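Local coordinates for formate-dependent phosphoribosylglycinamide formyltransferase (Mycobacterium tuberculosis H37Rv, PDB 6KHR), which is an enzyme of the ATP-grasp superfamily that assembles from two copies of the same chain, at residues A42-G47 and L328-I333; E79-V84 and A98-D103; P148-G153 and A162-F167. One frame throughout, in Å; residues are numbered along the deposited sequence.

Interaction 1 of 3, residues A42-G47 and L328-I333; sequences AIALQG and LQARAI
Ala-330 meets two neighbours of helix 36-47 with a single methyl group: its CB lies 3.6 Å from Ala-44 CB and 3.8 Å from Leu-45 CD2. Leu-45 CD2 also rests 3.8 Å from Ala-330 O, a van der Waals touch. Leu-45 reaches there because CG stands anti to its own carbonyl carbon (chi1 -77°), which carries the isopropyl end across although the CB bond starts out to the side. Its other branch, Leu-45 CD1, comes within 4.4 Å of Ile-333 CD1, about one turn further along. The small alanines let two helices pack closely, and here the axes of the two short segments approach to 8.6 Å at a crossing angle of -55°. Helix 36-47 flanks the N-terminal parallel sheet, so the contact seats helix 325-334, which comes much later in the chain, against that layer. Leu-45 and Ile-333 both touch Val-29 of strand 28-32, and Ile-333 extends to Phe-92 and Val-94 of strand 92-95. Further out, the carbonyls of Ala-332 and Ile-333 accept hydrogen bonds from the Arg-287 side chain, while Arg-331 forms a salt bridge to Asp-381 of the second subunit.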
ATOM      1  N   ALA A  42      -0.539  -1.166   9.810  1.00 36.69           N
ATOM      2  CA  ALA A  42      -0.875   0.001  10.612  1.00 36.59           C
ATOM      3  C   ALA A  42      -1.274   1.171   9.723  1.00 43.46           C
ATOM      4  O   ALA A  42      -2.196   1.934  10.052  1.00 45.35           O
ATOM      5  CB  ALA A  42       0.300   0.364  11.514  1.00 42.34           C
ATOM      6  N   ILE A  43      -0.583   1.332   8.597  1.00 41.18           N
ATOM      7  CA  ILE A  43      -0.997   2.321   7.613  1.00 42.86           C
ATOM      8  C   ILE A  43      -2.402   2.000   7.136  1.00 43.51           C
ATOM      9  O   ILE A  43      -3.294   2.853   7.164  1.00 49.28           O
ATOM     10  CB  ILE A  43       0.008   2.361   6.447  1.00 42.63           C
ATOM     11  CG1 ILE A  43       1.316   3.015   6.881  1.00 44.86           C
ATOM     12  CG2 ILE A  43      -0.594   3.031   5.216  1.00 29.24           C
ATOM     13  CD1 ILE A  43       2.467   2.748   5.903  1.00 57.11           C
ATOM     14  N   ALA A  44      -2.625   0.745   6.737  1.00 37.14           N
ATOM     15  CA  ALA A  44      -3.935   0.342   6.239  1.00 29.39           C
ATOM     16  C   ALA A  44      -5.026   0.696   7.237  1.00 40.45           C
ATOM     17  O   ALA A  44      -6.018   1.335   6.877  1.00 44.85           O
ATOM     18  CB  ALA A  44      -3.945  -1.150   5.925  1.00 28.91           C
ATOM     19  N   LEU A  45      -4.834   0.324   8.509  1.00 37.37           N
ATOM     20  CA  LEU A  45      -5.853   0.574   9.524  1.00 43.96           C
ATOM     21  C   LEU A  45      -6.091   2.062   9.732  1.00 56.92           C
ATOM     22  O   LEU A  45      -7.178   2.461  10.170  1.00 46.55           O
ATOM     23  CB  LEU A  45      -5.435  -0.055  10.848  1.00 36.87           C
ATOM     24  CG  LEU A  45      -5.601  -1.556  10.980  1.00 40.35           C
ATOM     25  CD1 LEU A  45      -4.823  -2.035  12.180  1.00 31.55           C
ATOM     26  CD2 LEU A  45      -7.061  -1.857  11.120  1.00 40.88           C
ATOM     27  N   GLN A  46      -5.079   2.894   9.449  1.00 53.70           N
ATOM     28  CA  GLN A  46      -5.229   4.325   9.668  1.00 38.36           C
ATOM     29  C   GLN A  46      -5.967   4.980   8.519  1.00 33.66           C
ATOM     30  O   GLN A  46      -6.678   5.966   8.735  1.00 50.00           O
ATOM     31  CB  GLN A  46      -3.867   4.972   9.888  1.00 38.60           C
ATOM     32  CG  GLN A  46      -3.325   4.743  11.291  1.00 38.83           C
ATOM     33  CD  GLN A  46      -1.876   5.160  11.407  1.00 61.55           C
ATOM     34  OE1 GLN A  46      -1.247   5.494  10.404  1.00 74.11           O
ATOM     35  NE2 GLN A  46      -1.334   5.143  12.624  1.00 60.75           N
ATOM     36  N   GLY A  47      -5.844   4.422   7.311  1.00 32.26           N
ATOM     37  CA  GLY A  47      -6.660   4.889   6.204  1.00 32.68           C
ATOM     38  C   GLY A  47      -8.143   4.649   6.434  1.00 42.65           C
ATOM     39  O   GLY A  47      -8.982   5.414   5.951  1.00 40.83           O
ATOM     40  N   LEU A 328      -6.420  -6.338   3.348  1.00 28.44           N
ATOM     41  CA  LEU A 328      -7.401  -7.348   3.737  1.00 34.50           C
ATOM     42  C   LEU A 328      -7.413  -7.560   5.254  1.00 41.75           C
ATOM     43  O   LEU A 328      -8.488  -7.640   5.869  1.00 38.69           O
ATOM     44  CB  LEU A 328      -7.137  -8.661   3.002  1.00 32.62           C
ATOM     45  CG  LEU A 328      -7.249  -8.676   1.475  1.00 34.69           C
ATOM     46  CD1 LEU A 328      -6.666  -9.986   0.936  1.00 32.75           C
ATOM     47  CD2 LEU A 328      -8.702  -8.487   0.999  1.00 28.77           C
ATOM     48  N   GLN A 329      -6.240  -7.634   5.884  1.00 39.03           N
ATOM     49  CA  GLN A 329      -6.273  -7.861   7.320  1.00 47.44           C
ATOM     50  C   GLN A 329      -6.686  -6.616   8.094  1.00 45.06           C
ATOM     51  O   GLN A 329      -7.252  -6.743   9.184  1.00 44.16           O
ATOM     52  CB  GLN A 329      -4.942  -8.413   7.825  1.00 51.00           C
ATOM     53  CG  GLN A 329      -3.742  -7.638   7.425  1.00 74.92           C
ATOM     54  CD  GLN A 329      -2.460  -8.314   7.863  1.00 93.64           C
ATOM     55  OE1 GLN A 329      -1.372  -7.748   7.724  1.00106.53           O
ATOM     56  NE2 GLN A 329      -2.580  -9.526   8.397  1.00 87.66           N
ATOM     57  N   ALA A 330      -6.472  -5.418   7.552  1.00 36.25           N
ATOM     58  CA  ALA A 330      -7.099  -4.263   8.179  1.00 37.36           C
ATOM     59  C   ALA A 330      -8.620  -4.379   8.123  1.00 44.32           C
ATOM     60  O   ALA A 330      -9.300  -4.166   9.135  1.00 43.73           O
ATOM     61  CB  ALA A 330      -6.621  -2.966   7.531  1.00 29.62           C
ATOM     62  N   ARG A 331      -9.175  -4.760   6.965  1.00 41.03           N
ATOM     63  CA  ARG A 331     -10.635  -4.877   6.870  1.00 39.80           C
ATOM     64  C   ARG A 331     -11.177  -6.028   7.716  1.00 38.92           C
ATOM     65  O   ARG A 331     -12.238  -5.887   8.344  1.00 37.00           O
ATOM     66  CB  ARG A 331     -11.069  -5.020   5.416  1.00 29.84           C
ATOM     67  CG  ARG A 331     -10.736  -3.810   4.584  1.00 29.82           C
ATOM     68  CD  ARG A 331     -11.420  -3.858   3.218  1.00 35.79           C
ATOM     69  NE  ARG A 331     -11.045  -2.728   2.372  1.00 40.71           N
ATOM     70  CZ  ARG A 331     -11.730  -2.324   1.305  1.00 38.50           C
ATOM     71  NH1 ARG A 331     -12.841  -2.957   0.940  1.00 30.29           N
ATOM     72  NH2 ARG A 331     -11.306  -1.284   0.602  1.00 38.94           N
ATOM     73  N   ALA A 332     -10.445  -7.155   7.781  1.00 33.87           N
ATOM     74  CA  ALA A 332     -10.894  -8.313   8.568  1.00 42.18           C
ATOM     75  C   ALA A 332     -10.919  -8.007  10.062  1.00 45.77           C
ATOM     76  O   ALA A 332     -11.871  -8.368  10.759  1.00 43.37           O
ATOM     77  CB  ALA A 332      -9.993  -9.520   8.299  1.00 46.57           C
ATOM     78  N   ILE A 333      -9.864  -7.365  10.573  1.00 42.81           N
ATOM     79  CA  ILE A 333      -9.814  -6.964  11.978  1.00 39.06           C
ATOM     80  C   ILE A 333     -11.053  -6.162  12.340  1.00 40.99           C
ATOM     81  O   ILE A 333     -11.663  -6.367  13.395  1.00 33.26           O
ATOM     82  CB  ILE A 333      -8.539  -6.149  12.256  1.00 31.57           C
ATOM     83  CG1 ILE A 333      -7.314  -7.048  12.300  1.00 34.66           C
ATOM     84  CG2 ILE A 333      -8.669  -5.338  13.540  1.00 32.53           C
ATOM     85  CD1 ILE A 333      -6.071  -6.266  12.176  1.00 41.58           C
TER

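Interaction 2 of 3, residues E79-V84 and A98-D103; sequences EELTAV and AAVSVD
In the parallel alpha/beta layer of the N-terminal region, the link between strand 92-95 and helix 102-109 passes beside helix 78-88, and the contact falls where that link turns into the helix. Leu-81 supplies the side chain from helix 78-88. Its CG lies anti to the backbone N (chi1 180°), directing the isopropyl end toward the link, where Leu-81 CD2 approaches Val-100 CG2 at 4.1 Å. The two branched side chains meet at a slant, methyl against methyl. Leu-81 CD2 also stands 4.2 Å from Ser-101 O and 4.3 Å from Ser-101 CB, so it touches the apolar part of the serine and its backbone, while the hydroxyl is engaged elsewhere: Ser-101 OG accepts a hydrogen bond from Ala-104 N. This N-cap fixes the serine at the start of helix 102-109, and Leu-81 continues onto Ala-104 and Leu-105 of that helix, with Val-100 also resting on Leu-105. Asp-103, in the first turn, pairs with Arg-126 of helix 122-129 in a salt bridge. Helices 78-88 and 102-109 follow successive strands of a parallel sheet of order 3-2-1-4-5, consistent with the Rossmann-like N-terminal (pre-ATP-grasp) domain of this family.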
ATOM      1  N   GLU A  79       2.201 -11.451  32.956  1.00 84.56           N
ATOM      2  CA  GLU A  79       1.805 -10.361  33.840  1.00 99.14           C
ATOM      3  C   GLU A  79       1.992  -9.013  33.161  1.00 98.68           C
ATOM      4  O   GLU A  79       1.061  -8.197  33.113  1.00102.95           O
ATOM      5  CB  GLU A  79       2.621 -10.416  35.133  1.00112.50           C
ATOM      6  CG  GLU A  79       2.447 -11.685  35.953  1.00127.82           C
ATOM      7  CD  GLU A  79       1.297 -11.591  36.946  1.00142.27           C
ATOM      8  OE1 GLU A  79       0.383 -10.774  36.709  1.00146.32           O
ATOM      9  OE2 GLU A  79       1.310 -12.324  37.961  1.00147.21           O
ATOM     10  N   GLU A  80       3.194  -8.767  32.630  1.00 94.76           N
ATOM     11  CA  GLU A  80       3.525  -7.466  32.053  1.00 91.39           C
ATOM     12  C   GLU A  80       2.660  -7.152  30.842  1.00 95.77           C
ATOM     13  O   GLU A  80       2.231  -6.007  30.658  1.00101.49           O
ATOM     14  CB  GLU A  80       5.003  -7.424  31.667  1.00104.37           C
ATOM     15  CG  GLU A  80       5.866  -6.602  32.610  1.00125.19           C
ATOM     16  CD  GLU A  80       7.008  -5.884  31.899  1.00144.97           C
ATOM     17  OE1 GLU A  80       7.171  -6.074  30.670  1.00154.48           O
ATOM     18  OE2 GLU A  80       7.740  -5.122  32.570  1.00147.98           O
ATOM     19  N   LEU A  81       2.409  -8.150  29.992  1.00 93.31           N
ATOM     20  CA  LEU A  81       1.532  -7.929  28.847  1.00 84.68           C
ATOM     21  C   LEU A  81       0.108  -7.639  29.294  1.00 71.24           C
ATOM     22  O   LEU A  81      -0.544  -6.729  28.771  1.00 77.96           O
ATOM     23  CB  LEU A  81       1.561  -9.141  27.916  1.00 89.64           C
ATOM     24  CG  LEU A  81       0.668  -9.026  26.683  1.00 88.78           C
ATOM     25  CD1 LEU A  81       1.151  -7.880  25.803  1.00 79.41           C
ATOM     26  CD2 LEU A  81       0.615 -10.347  25.917  1.00 94.53           C
ATOM     27  N   THR A  82      -0.386  -8.384  30.275  1.00 70.92           N
ATOM     28  CA  THR A  82      -1.797  -8.276  30.631  1.00 80.99           C
ATOM     29  C   THR A  82      -2.104  -6.929  31.273  1.00 87.68           C
ATOM     30  O   THR A  82      -3.179  -6.360  31.048  1.00 85.40           O
ATOM     31  CB  THR A  82      -2.189  -9.433  31.553  1.00 80.08           C
ATOM     32  OG1 THR A  82      -1.911 -10.678  30.899  1.00 77.06           O
ATOM     33  CG2 THR A  82      -3.665  -9.370  31.879  1.00 80.65           C
ATOM     34  N   ALA A  83      -1.177  -6.402  32.070  1.00 90.38           N
ATOM     35  CA  ALA A  83      -1.369  -5.061  32.610  1.00 94.03           C
ATOM     36  C   ALA A  83      -1.485  -4.041  31.486  1.00 96.73           C
ATOM     37  O   ALA A  83      -2.373  -3.180  31.502  1.00100.64           O
ATOM     38  CB  ALA A  83      -0.217  -4.700  33.544  1.00 91.44           C
ATOM     39  N   VAL A  84      -0.597  -4.146  30.491  1.00 94.49           N
ATOM     40  CA  VAL A  84      -0.589  -3.224  29.357  1.00 85.84           C
ATOM     41  C   VAL A  84      -1.930  -3.238  28.638  1.00 81.53           C
ATOM     42  O   VAL A  84      -2.429  -2.193  28.199  1.00 79.86           O
ATOM     43  CB  VAL A  84       0.569  -3.580  28.402  1.00 78.73           C
ATOM     44  CG1 VAL A  84       0.293  -3.082  26.996  1.00 83.41           C
ATOM     45  CG2 VAL A  84       1.868  -3.010  28.916  1.00 77.65           C
ATOM     46  N   ALA A  98       5.029 -14.104  16.845  1.00 99.55           N
ATOM     47  CA  ALA A  98       4.929 -15.437  17.476  1.00 99.85           C
ATOM     48  C   ALA A  98       5.426 -15.343  18.916  1.00 91.78           C
ATOM     49  O   ALA A  98       4.989 -16.123  19.743  1.00 91.16           O
ATOM     50  CB  ALA A  98       5.719 -16.452  16.692  1.00101.91           C
ATOM     51  N   ALA A  99       6.265 -14.358  19.204  1.00 86.97           N
ATOM     52  CA  ALA A  99       6.801 -14.177  20.567  1.00 91.12           C
ATOM     53  C   ALA A  99       5.745 -13.526  21.457  1.00 97.26           C
ATOM     54  O   ALA A  99       5.917 -12.371  21.802  1.00100.43           O
ATOM     55  CB  ALA A  99       8.008 -13.293  20.488  1.00 90.31           C
ATOM     56  N   VAL A 100       4.727 -14.259  21.880  1.00 92.64           N
ATOM     57  CA  VAL A 100       3.696 -13.578  22.698  1.00 92.03           C
ATOM     58  C   VAL A 100       3.228 -14.523  23.792  1.00 85.98           C
ATOM     59  O   VAL A 100       3.438 -15.714  23.654  1.00 92.48           O
ATOM     60  CB  VAL A 100       2.519 -13.219  21.790  1.00 92.49           C
ATOM     61  CG1 VAL A 100       1.663 -14.438  21.562  1.00 85.30           C
ATOM     62  CG2 VAL A 100       1.683 -12.092  22.353  1.00 98.67           C
ATOM     63  N   SER A 101       2.605 -13.981  24.831  1.00 74.13           N
ATOM     64  CA  SER A 101       2.071 -14.847  25.902  1.00 80.92           C
ATOM     65  C   SER A 101       0.685 -15.292  25.484  1.00 81.48           C
ATOM     66  O   SER A 101      -0.208 -14.470  25.472  1.00 77.47           O
ATOM     67  CB  SER A 101       2.010 -14.152  27.227  1.00 88.70           C
ATOM     68  OG  SER A 101       0.977 -14.702  28.038  1.00 83.82           O
ATOM     69  N   VAL A 102       0.543 -16.562  25.157  1.00 81.93           N
ATOM     70  CA  VAL A 102      -0.784 -17.080  24.743  1.00 80.86           C
ATOM     71  C   VAL A 102      -1.647 -17.116  25.992  1.00 82.71           C
ATOM     72  O   VAL A 102      -2.845 -16.897  25.884  1.00 87.34           O
ATOM     73  CB  VAL A 102      -0.628 -18.468  24.116  1.00 83.33           C
ATOM     74  CG1 VAL A 102      -0.367 -18.346  22.635  1.00 79.11           C
ATOM     75  CG2 VAL A 102       0.511 -19.216  24.778  1.00 89.03           C
ATOM     76  N   ASP A 103      -1.038 -17.370  27.141  1.00 82.76           N
ATOM     77  CA  ASP A 103      -1.850 -17.345  28.354  1.00 88.80           C
ATOM     78  C   ASP A 103      -2.377 -15.943  28.640  1.00 83.74           C
ATOM     79  O   ASP A 103      -3.531 -15.783  29.058  1.00 74.66           O
ATOM     80  CB  ASP A 103      -1.047 -17.876  29.544  1.00 93.36           C
ATOM     81  CG  ASP A 103      -0.633 -19.338  29.372  1.00102.87           C
ATOM     82  OD1 ASP A 103      -1.234 -20.046  28.538  1.00105.85           O
ATOM     83  OD2 ASP A 103       0.301 -19.778  30.075  1.00103.50           O
TER

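Interaction 3 of 3, residues P148-G153 and A162-F167; sequences PFWFVG and AVHAGF
Trp-150 and His-164 cross at about a right angle, the six-membered part of the indole meeting the edge of the imidazole. Trp-150 CZ2 lies near the plane of the histidine ring, 4.1 Å from His-164 CD2, whereas the histidine carbon approaches the indole at a slant. Beside it, Ala-165 CB also comes in obliquely, 3.8 Å from Trp-150 CH2 and 4.0 Å from CZ3 of the same ring, so neighbouring residues at the end of one helix meet adjoining atoms of the benzene ring. The chain runs from strand 149-152 through a short link into helix 155-165, and this strand-helix unit is part of the ATP-grasp domain. The strand is at the border of a three-stranded antiparallel sheet, where Trp-150 shares backbone hydrogen bonds with Ala-216 of strand 214-217. On the histidine side, CG anti to the backbone N (chi1 174°) swings the imidazole to the tryptophan, and ND1 is hydrogen-bonded to Gln-204 OE1, which limits the ring's rotation. The indole also touches Val-161, about one turn earlier on the helix. Just after Ala-165, Gly-166 ends the helix with a positive phi of 96°.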
ATOM      1  N   PRO A 148       3.418 -38.341   5.232  1.00 50.28           N
ATOM      2  CA  PRO A 148       3.496 -39.226   6.374  1.00 52.99           C
ATOM      3  C   PRO A 148       4.484 -38.731   7.431  1.00 55.15           C
ATOM      4  O   PRO A 148       5.570 -38.450   7.105  1.00 44.70           O
ATOM      5  CB  PRO A 148       3.989 -40.498   5.709  1.00 39.42           C
ATOM      6  CG  PRO A 148       3.357 -40.430   4.377  1.00 32.03           C
ATOM      7  CD  PRO A 148       3.564 -39.004   3.972  1.00 39.06           C
ATOM      8  N   PHE A 149       4.046 -38.659   8.678  1.00 44.71           N
ATOM      9  CA  PHE A 149       4.937 -38.122   9.720  1.00 42.95           C
ATOM     10  C   PHE A 149       4.757 -38.879  11.023  1.00 48.35           C
ATOM     11  O   PHE A 149       3.714 -39.415  11.268  1.00 43.72           O
ATOM     12  CB  PHE A 149       4.610 -36.657   9.948  1.00 37.63           C
ATOM     13  CG  PHE A 149       3.274 -36.455  10.590  1.00 51.04           C
ATOM     14  CD1 PHE A 149       2.139 -36.311   9.824  1.00 55.26           C
ATOM     15  CD2 PHE A 149       3.148 -36.422  11.962  1.00 54.23           C
ATOM     16  CE1 PHE A 149       0.904 -36.129  10.414  1.00 59.23           C
ATOM     17  CE2 PHE A 149       1.910 -36.244  12.553  1.00 50.21           C
ATOM     18  CZ  PHE A 149       0.792 -36.099  11.776  1.00 58.62           C
ATOM     19  N   TRP A 150       5.824 -38.966  11.797  1.00 51.36           N
ATOM     20  CA  TRP A 150       5.796 -39.675  13.093  1.00 54.35           C
ATOM     21  C   TRP A 150       6.531 -38.851  14.134  1.00 53.07           C
ATOM     22  O   TRP A 150       7.515 -38.247  13.801  1.00 49.92           O
ATOM     23  CB  TRP A 150       6.466 -41.040  12.971  1.00 51.03           C
ATOM     24  CG  TRP A 150       5.809 -41.945  11.993  1.00 46.23           C
ATOM     25  CD1 TRP A 150       4.850 -42.865  12.249  1.00 39.35           C
ATOM     26  CD2 TRP A 150       6.023 -41.975  10.580  1.00 49.82           C
ATOM     27  NE1 TRP A 150       4.467 -43.476  11.095  1.00 43.41           N
ATOM     28  CE2 TRP A 150       5.155 -42.935  10.055  1.00 46.74           C
ATOM     29  CE3 TRP A 150       6.825 -41.252   9.708  1.00 44.35           C
ATOM     30  CZ2 TRP A 150       5.098 -43.219   8.704  1.00 45.89           C
ATOM     31  CZ3 TRP A 150       6.778 -41.532   8.372  1.00 40.83           C
ATOM     32  CH2 TRP A 150       5.927 -42.506   7.880  1.00 51.59           C
ATOM     33  N   PHE A 151       5.996 -38.812  15.338  1.00 53.09           N
ATOM     34  CA  PHE A 151       6.675 -38.195  16.466  1.00 65.88           C
ATOM     35  C   PHE A 151       7.266 -39.316  17.302  1.00 72.60           C
ATOM     36  O   PHE A 151       6.535 -40.209  17.739  1.00 73.42           O
ATOM     37  CB  PHE A 151       5.714 -37.335  17.289  1.00 73.37           C
ATOM     38  CG  PHE A 151       5.112 -36.180  16.513  1.00 78.10           C
ATOM     39  CD1 PHE A 151       5.926 -35.269  15.852  1.00 73.47           C
ATOM     40  CD2 PHE A 151       3.734 -36.018  16.430  1.00 77.01           C
ATOM     41  CE1 PHE A 151       5.378 -34.209  15.135  1.00 77.56           C
ATOM     42  CE2 PHE A 151       3.182 -34.961  15.707  1.00 81.29           C
ATOM     43  CZ  PHE A 151       4.011 -34.055  15.061  1.00 83.20           C
ATOM     44  N   VAL A 152       8.582 -39.297  17.489  1.00 78.98           N
ATOM     45  CA  VAL A 152       9.279 -40.313  18.260  1.00 82.18           C
ATOM     46  C   VAL A 152       9.903 -39.643  19.476  1.00 87.89           C
ATOM     47  O   VAL A 152       9.936 -38.419  19.585  1.00 94.07           O
ATOM     48  CB  VAL A 152      10.351 -41.052  17.428  1.00 83.58           C
ATOM     49  CG1 VAL A 152       9.715 -41.688  16.202  1.00 85.18           C
ATOM     50  CG2 VAL A 152      11.484 -40.108  17.048  1.00 79.92           C
ATOM     51  N   GLY A 153      10.398 -40.468  20.395  1.00 84.83           N
ATOM     52  CA  GLY A 153      11.018 -39.980  21.615  1.00 85.13           C
ATOM     53  C   GLY A 153      12.118 -40.903  22.104  1.00 86.86           C
ATOM     54  O   GLY A 153      12.660 -40.727  23.202  1.00 86.37           O
ATOM     55  N   ALA A 162      12.012 -45.960  10.281  1.00 68.21           N
ATOM     56  CA  ALA A 162      12.864 -46.179   9.119  1.00 69.96           C
ATOM     57  C   ALA A 162      12.565 -47.525   8.468  1.00 73.05           C
ATOM     58  O   ALA A 162      12.433 -47.610   7.239  1.00 74.32           O
ATOM     59  CB  ALA A 162      14.327 -46.082   9.526  1.00 78.54           C
ATOM     60  N   VAL A 163      12.437 -48.585   9.276  1.00 66.64           N
ATOM     61  CA  VAL A 163      12.104 -49.904   8.738  1.00 60.66           C
ATOM     62  C   VAL A 163      10.746 -49.877   8.062  1.00 62.23           C
ATOM     63  O   VAL A 163      10.551 -50.472   6.997  1.00 64.19           O
ATOM     64  CB  VAL A 163      12.147 -50.970   9.852  1.00 61.94           C
ATOM     65  CG1 VAL A 163      11.601 -52.315   9.335  1.00 65.13           C
ATOM     66  CG2 VAL A 163      13.558 -51.116  10.399  1.00 55.13           C
ATOM     67  N   HIS A 164       9.795 -49.202   8.682  1.00 61.29           N
ATOM     68  CA  HIS A 164       8.427 -49.143   8.121  1.00 54.49           C
ATOM     69  C   HIS A 164       8.372 -48.222   6.909  1.00 58.08           C
ATOM     70  O   HIS A 164       8.106 -48.708   5.852  1.00 58.50           O
ATOM     71  CB  HIS A 164       7.474 -48.658   9.193  1.00 44.35           C
ATOM     72  CG  HIS A 164       6.100 -48.431   8.689  1.00 55.20           C
ATOM     73  ND1 HIS A 164       5.326 -49.436   8.212  1.00 54.61           N
ATOM     74  CD2 HIS A 164       5.362 -47.323   8.599  1.00 53.97           C
ATOM     75  CE1 HIS A 164       4.171 -48.964   7.848  1.00 52.03           C
ATOM     76  NE2 HIS A 164       4.172 -47.685   8.078  1.00 55.98           N
ATOM     77  N   ALA A 165       8.745 -46.968   7.098  1.00 53.82           N
ATOM     78  CA  ALA A 165       8.648 -45.864   6.119  1.00 63.85           C
ATOM     79  C   ALA A 165       9.620 -45.968   4.957  1.00 76.23           C
ATOM     80  O   ALA A 165       9.210 -45.658   3.867  1.00 80.08           O
ATOM     81  CB  ALA A 165       8.875 -44.575   6.825  1.00 58.05           C
ATOM     82  N   GLY A 166      10.870 -46.318   5.189  1.00 71.98           N
ATOM     83  CA  GLY A 166      11.792 -46.396   4.048  1.00 71.95           C
ATOM     84  C   GLY A 166      12.580 -45.120   3.908  1.00 75.26           C
ATOM     85  O   GLY A 166      12.547 -44.346   4.820  1.00 84.20           O
ATOM     86  N   PHE A 167      13.259 -44.889   2.801  1.00 73.52           N
ATOM     87  CA  PHE A 167      14.072 -43.655   2.787  1.00 74.21           C
ATOM     88  C   PHE A 167      13.723 -42.807   1.573  1.00 74.78           C
ATOM     89  O   PHE A 167      13.203 -43.363   0.636  1.00 78.03           O
ATOM     90  CB  PHE A 167      15.543 -44.053   2.845  1.00 72.81           C
ATOM     91  CG  PHE A 167      15.967 -44.538   4.200  1.00 76.71           C
ATOM     92  CD1 PHE A 167      16.278 -43.643   5.198  1.00 73.87           C
ATOM     93  CD2 PHE A 167      16.044 -45.886   4.479  1.00 80.28           C
ATOM     94  CE1 PHE A 167      16.659 -44.090   6.445  1.00 75.63           C
ATOM     95  CE2 PHE A 167      16.431 -46.328   5.724  1.00 77.22           C
ATOM     96  CZ  PHE A 167      16.740 -45.429   6.704  1.00 77.13           C
TER

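In the fold
Interaction 1 joins parts of the chain about 280 residues apart, and the other two contacts both fall within that span, interaction 2 closing before interaction 3 opens. Interactions 1 and 2 both belong to the N-terminal parallel-sheet region, through helices 36-47, 78-88 and 102-109, yet their centres stand 23 Å apart and they do not touch. Interaction 3 lies in the separate three-stranded antiparallel unit, its centre 44 Å from that of interaction 1 and 37 Å from that of interaction 2, and on the opposite side of the chain's centre from interaction 1. Interaction 1 thus ties the later helix 325-334 to the N-terminal layer, while interactions 2 and 3 each pack a helix within one unit.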